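Local coordinates for protein alpha-fucosidase GH29 (Fusarium graminearum, PDB 4PSR) that hydrolyses alpha-L-fucosidic linkages as a family GH29 glycoside hydrolase, probably removing alpha-1,6-linked fucose from the reducing-end N-acetylglucosamine of glycoprotein glycans, at residues E71-E76 with K80-K85. Sequence-based numbering, arbitrary orientation.
Sequences EEWGYE and KGAKDK
A short helix leading into a two-stranded antiparallel hairpin, part of the long excursion between the first and second strands of the TIM barrel, brings W73 against A82 and K83 at the periphery of the enzyme. It is a worked example of how one buried indole can join the loop before a helix to the strand after it. Helix 76-80 reverses the chain, so the touching parts of 71-76 and 80-85 run in nearly opposite directions, 154° apart. Within that turn the N-H of K80 reaches back to the carbonyl oxygen of E76 at 2.9 Å (K80 N to E76 O), an i to i+4 helical bond that closes the single turn. G81 then leaves the helix with positive phi, and the chain straightens into strand 82-83, whose partner is strand 89-90; A82 pairs there with V90 through the backbone.

The side chain of W73 makes the crossing to the strand. With CG set anti to the backbone N (chi1 -150°), the indole extends to the strand and makes one apolar and one polar contact with it. The methyl of A82 meets the benzo part of the ring obliquely, A82 CB lying 3.7 Å from W73 CZ2, a small apolar patch. Y67, H63 and F78 also meet the ring, F78 edge-to-face, while the carbonyl O of W73 accepts a hydrogen bond from H63 NE2. The polar N-H of the indole is taken up by the strand: W73 NE1 donates to K83 O at 2.9 Å with a nearly straight N-H...O angle of 166°, the acceptor lying close to the indole plane although the donor sits well above the plane of the K83 carbonyl.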
ATOM      1  N   GLU A  71      18.365   9.820 -30.365  1.00 17.55           N
ATOM      2  CA  GLU A  71      17.690   9.913 -31.661  1.00 16.90           C
ATOM      3  C   GLU A  71      18.107   8.807 -32.655  1.00 14.95           C
ATOM      4  O   GLU A  71      17.365   8.506 -33.607  1.00 20.87           O
ATOM      5  CB  GLU A  71      17.935  11.297 -32.282  1.00 19.08           C
ATOM      6  CG  GLU A  71      17.389  12.484 -31.454  1.00 24.13           C
ATOM      7  CD  GLU A  71      18.281  12.901 -30.276  1.00 28.66           C
ATOM      8  OE1 GLU A  71      19.407  12.390 -30.141  1.00 26.63           O
ATOM      9  OE2 GLU A  71      17.851  13.772 -29.492  1.00 44.08           O
ATOM     10  N   GLU A  72      19.283   8.225 -32.439  1.00 15.61           N
ATOM     11  CA  GLU A  72      19.772   7.080 -33.214  1.00 18.25           C
ATOM     12  C   GLU A  72      19.616   5.750 -32.446  1.00 17.53           C
ATOM     13  O   GLU A  72      19.258   4.736 -33.039  1.00 19.73           O
ATOM     14  CB  GLU A  72      21.249   7.282 -33.591  1.00 23.63           C
ATOM     15  CG  GLU A  72      21.535   8.587 -34.372  1.00 29.83           C
ATOM     16  CD  GLU A  72      23.021   8.804 -34.643  1.00 62.89           C
ATOM     17  OE1 GLU A  72      23.358   9.745 -35.394  1.00 81.25           O
ATOM     18  OE2 GLU A  72      23.851   8.043 -34.101  1.00 64.40           O
ATOM     19  N   TRP A  73      19.891   5.768 -31.143  1.00 14.55           N
ATOM     20  CA  TRP A  73      19.855   4.569 -30.286  1.00 13.55           C
ATOM     21  C   TRP A  73      18.677   4.776 -29.340  1.00 11.96           C
ATOM     22  O   TRP A  73      18.841   5.200 -28.191  1.00 14.08           O
ATOM     23  CB  TRP A  73      21.165   4.442 -29.519  1.00 17.02           C
ATOM     24  CG  TRP A  73      21.622   3.044 -29.157  1.00 15.71           C
ATOM     25  CD1 TRP A  73      22.659   2.381 -29.721  1.00 16.80           C
ATOM     26  CD2 TRP A  73      21.084   2.160 -28.146  1.00 14.52           C
ATOM     27  NE1 TRP A  73      22.829   1.156 -29.130  1.00 15.94           N
ATOM     28  CE2 TRP A  73      21.870   0.996 -28.156  1.00 15.21           C
ATOM     29  CE3 TRP A  73      20.026   2.251 -27.222  1.00 14.20           C
ATOM     30  CZ2 TRP A  73      21.633  -0.081 -27.301  1.00 14.84           C
ATOM     31  CZ3 TRP A  73      19.796   1.165 -26.361  1.00 13.37           C
ATOM     32  CH2 TRP A  73      20.604   0.028 -26.404  1.00 14.49           C
ATOM     33  N   GLY A  74      17.475   4.532 -29.848  1.00 12.81           N
ATOM     34  CA  GLY A  74      16.271   4.790 -29.096  1.00 12.90           C
ATOM     35  C   GLY A  74      15.962   3.713 -28.063  1.00 12.33           C
ATOM     36  O   GLY A  74      16.593   2.640 -28.016  1.00 13.07           O
ATOM     37  N   TYR A  75      14.966   3.999 -27.232  1.00 13.43           N
ATOM     38  CA  TYR A  75      14.605   3.077 -26.155  1.00 11.61           C
ATOM     39  C   TYR A  75      14.257   1.682 -26.688  1.00 11.66           C
ATOM     40  O   TYR A  75      14.568   0.664 -26.060  1.00 11.94           O
ATOM     41  CB  TYR A  75      13.442   3.636 -25.326  1.00 11.81           C
ATOM     42  CG  TYR A  75      13.053   2.683 -24.213  1.00 11.25           C
ATOM     43  CD1 TYR A  75      13.944   2.400 -23.196  1.00 12.30           C
ATOM     44  CD2 TYR A  75      11.837   2.034 -24.210  1.00 10.24           C
ATOM     45  CE1 TYR A  75      13.638   1.494 -22.212  1.00 11.48           C
ATOM     46  CE2 TYR A  75      11.507   1.138 -23.200  1.00 11.65           C
ATOM     47  CZ  TYR A  75      12.416   0.874 -22.222  1.00 11.67           C
ATOM     48  OH  TYR A  75      12.174  -0.003 -21.176  1.00 12.26           O
ATOM     49  N   GLU A  76      13.655   1.632 -27.863  1.00 12.79           N
ATOM     50  CA  GLU A  76      13.264   0.361 -28.445  1.00 12.92           C
ATOM     51  C   GLU A  76      14.455  -0.587 -28.628  1.00 12.18           C
ATOM     52  O   GLU A  76      14.284  -1.815 -28.641  1.00 13.41           O
ATOM     53  CB  GLU A  76      12.518   0.568 -29.770  1.00 16.96           C
ATOM     54  CG  GLU A  76      13.335   1.161 -30.918  1.00 15.78           C
ATOM     55  CD  GLU A  76      13.455   2.689 -30.931  1.00 15.26           C
ATOM     56  OE1 GLU A  76      13.099   3.391 -29.963  1.00 15.37           O
ATOM     57  OE2 GLU A  76      13.952   3.209 -31.974  1.00 23.21           O
ATOM     58  N   LYS A  80      14.665  -4.715 -28.515  1.00 11.75           N
ATOM     59  CA  LYS A  80      15.014  -5.484 -29.725  1.00 13.03           C
ATOM     60  C   LYS A  80      16.490  -5.872 -29.804  1.00 14.61           C
ATOM     61  O   LYS A  80      16.861  -6.786 -30.564  1.00 15.90           O
ATOM     62  CB  LYS A  80      14.577  -4.714 -30.974  1.00 12.93           C
ATOM     63  CG  LYS A  80      13.067  -4.729 -31.134  1.00 17.13           C
ATOM     64  CD  LYS A  80      12.589  -4.040 -32.406  1.00 16.04           C
ATOM     65  CE  LYS A  80      11.112  -4.332 -32.617  1.00 18.42           C
ATOM     66  NZ  LYS A  80      10.630  -3.758 -33.919  1.00 23.10           N
ATOM     67  N   GLY A  81      17.314  -5.222 -28.980  1.00 13.08           N
ATOM     68  CA  GLY A  81      18.735  -5.508 -28.906  1.00 15.63           C
ATOM     69  C   GLY A  81      19.582  -4.659 -29.850  1.00 15.53           C
ATOM     70  O   GLY A  81      19.211  -4.384 -31.009  1.00 17.20           O
ATOM     71  N   ALA A  82      20.734  -4.210 -29.351  1.00 14.38           N
ATOM     72  CA  ALA A  82      21.691  -3.453 -30.175  1.00 14.21           C
ATOM     73  C   ALA A  82      23.046  -3.397 -29.494  1.00 15.42           C
ATOM     74  O   ALA A  82      23.158  -3.664 -28.307  1.00 15.18           O
ATOM     75  CB  ALA A  82      21.189  -2.020 -30.439  1.00 13.75           C
ATOM     76  N   LYS A  83      24.085  -3.039 -30.242  1.00 14.80           N
ATOM     77  CA  LYS A  83      25.406  -2.886 -29.648  1.00 15.49           C
ATOM     78  C   LYS A  83      25.576  -1.522 -29.007  1.00 16.36           C
ATOM     79  O   LYS A  83      25.116  -0.522 -29.548  1.00 16.85           O
ATOM     80  CB  LYS A  83      26.478  -3.112 -30.713  1.00 20.35           C
ATOM     81  CG  LYS A  83      26.506  -4.559 -31.189  1.00 22.28           C
ATOM     82  CD  LYS A  83      27.604  -4.818 -32.209  1.00 38.59           C
ATOM     83  CE  LYS A  83      27.640  -6.288 -32.600  1.00 47.75           C
ATOM     84  NZ  LYS A  83      28.592  -6.563 -33.709  1.00 48.74           N
ATOM     85  N   ASP A  84      26.256  -1.480 -27.873  1.00 16.59           N
ATOM     86  CA  ASP A  84      26.611  -0.212 -27.256  1.00 17.67           C
ATOM     87  C   ASP A  84      27.856   0.381 -27.945  1.00 18.76           C
ATOM     88  O   ASP A  84      28.340  -0.176 -28.933  1.00 17.28           O
ATOM     89  CB  ASP A  84      26.763  -0.358 -25.724  1.00 17.81           C
ATOM     90  CG  ASP A  84      27.951  -1.199 -25.295  1.00 18.97           C
ATOM     91  OD1 ASP A  84      28.866  -1.433 -26.115  1.00 16.80           O
ATOM     92  OD2 ASP A  84      27.973  -1.626 -24.113  1.00 19.29           O
ATOM     93  N   LYS A  85      28.350   1.516 -27.446  1.00 17.18           N
ATOM     94  CA  LYS A  85      29.442   2.232 -28.124  1.00 21.40           C
ATOM     95  C   LYS A  85      30.760   1.459 -28.095  1.00 25.08           C
ATOM     96  O   LYS A  85      31.640   1.698 -28.921  1.00 33.35           O
ATOM     97  CB  LYS A  85      29.625   3.632 -27.530  1.00 26.22           C
ATOM     98  CG  LYS A  85      28.862   4.722 -28.262  1.00 41.86           C
ATOM     99  CD  LYS A  85      29.006   6.090 -27.574  1.00 36.23           C
ATOM    100  CE  LYS A  85      29.349   7.200 -28.553  1.00 52.50           C
ATOM    101  NZ  LYS A  85      28.699   8.511 -28.215  1.00 46.72           N
TER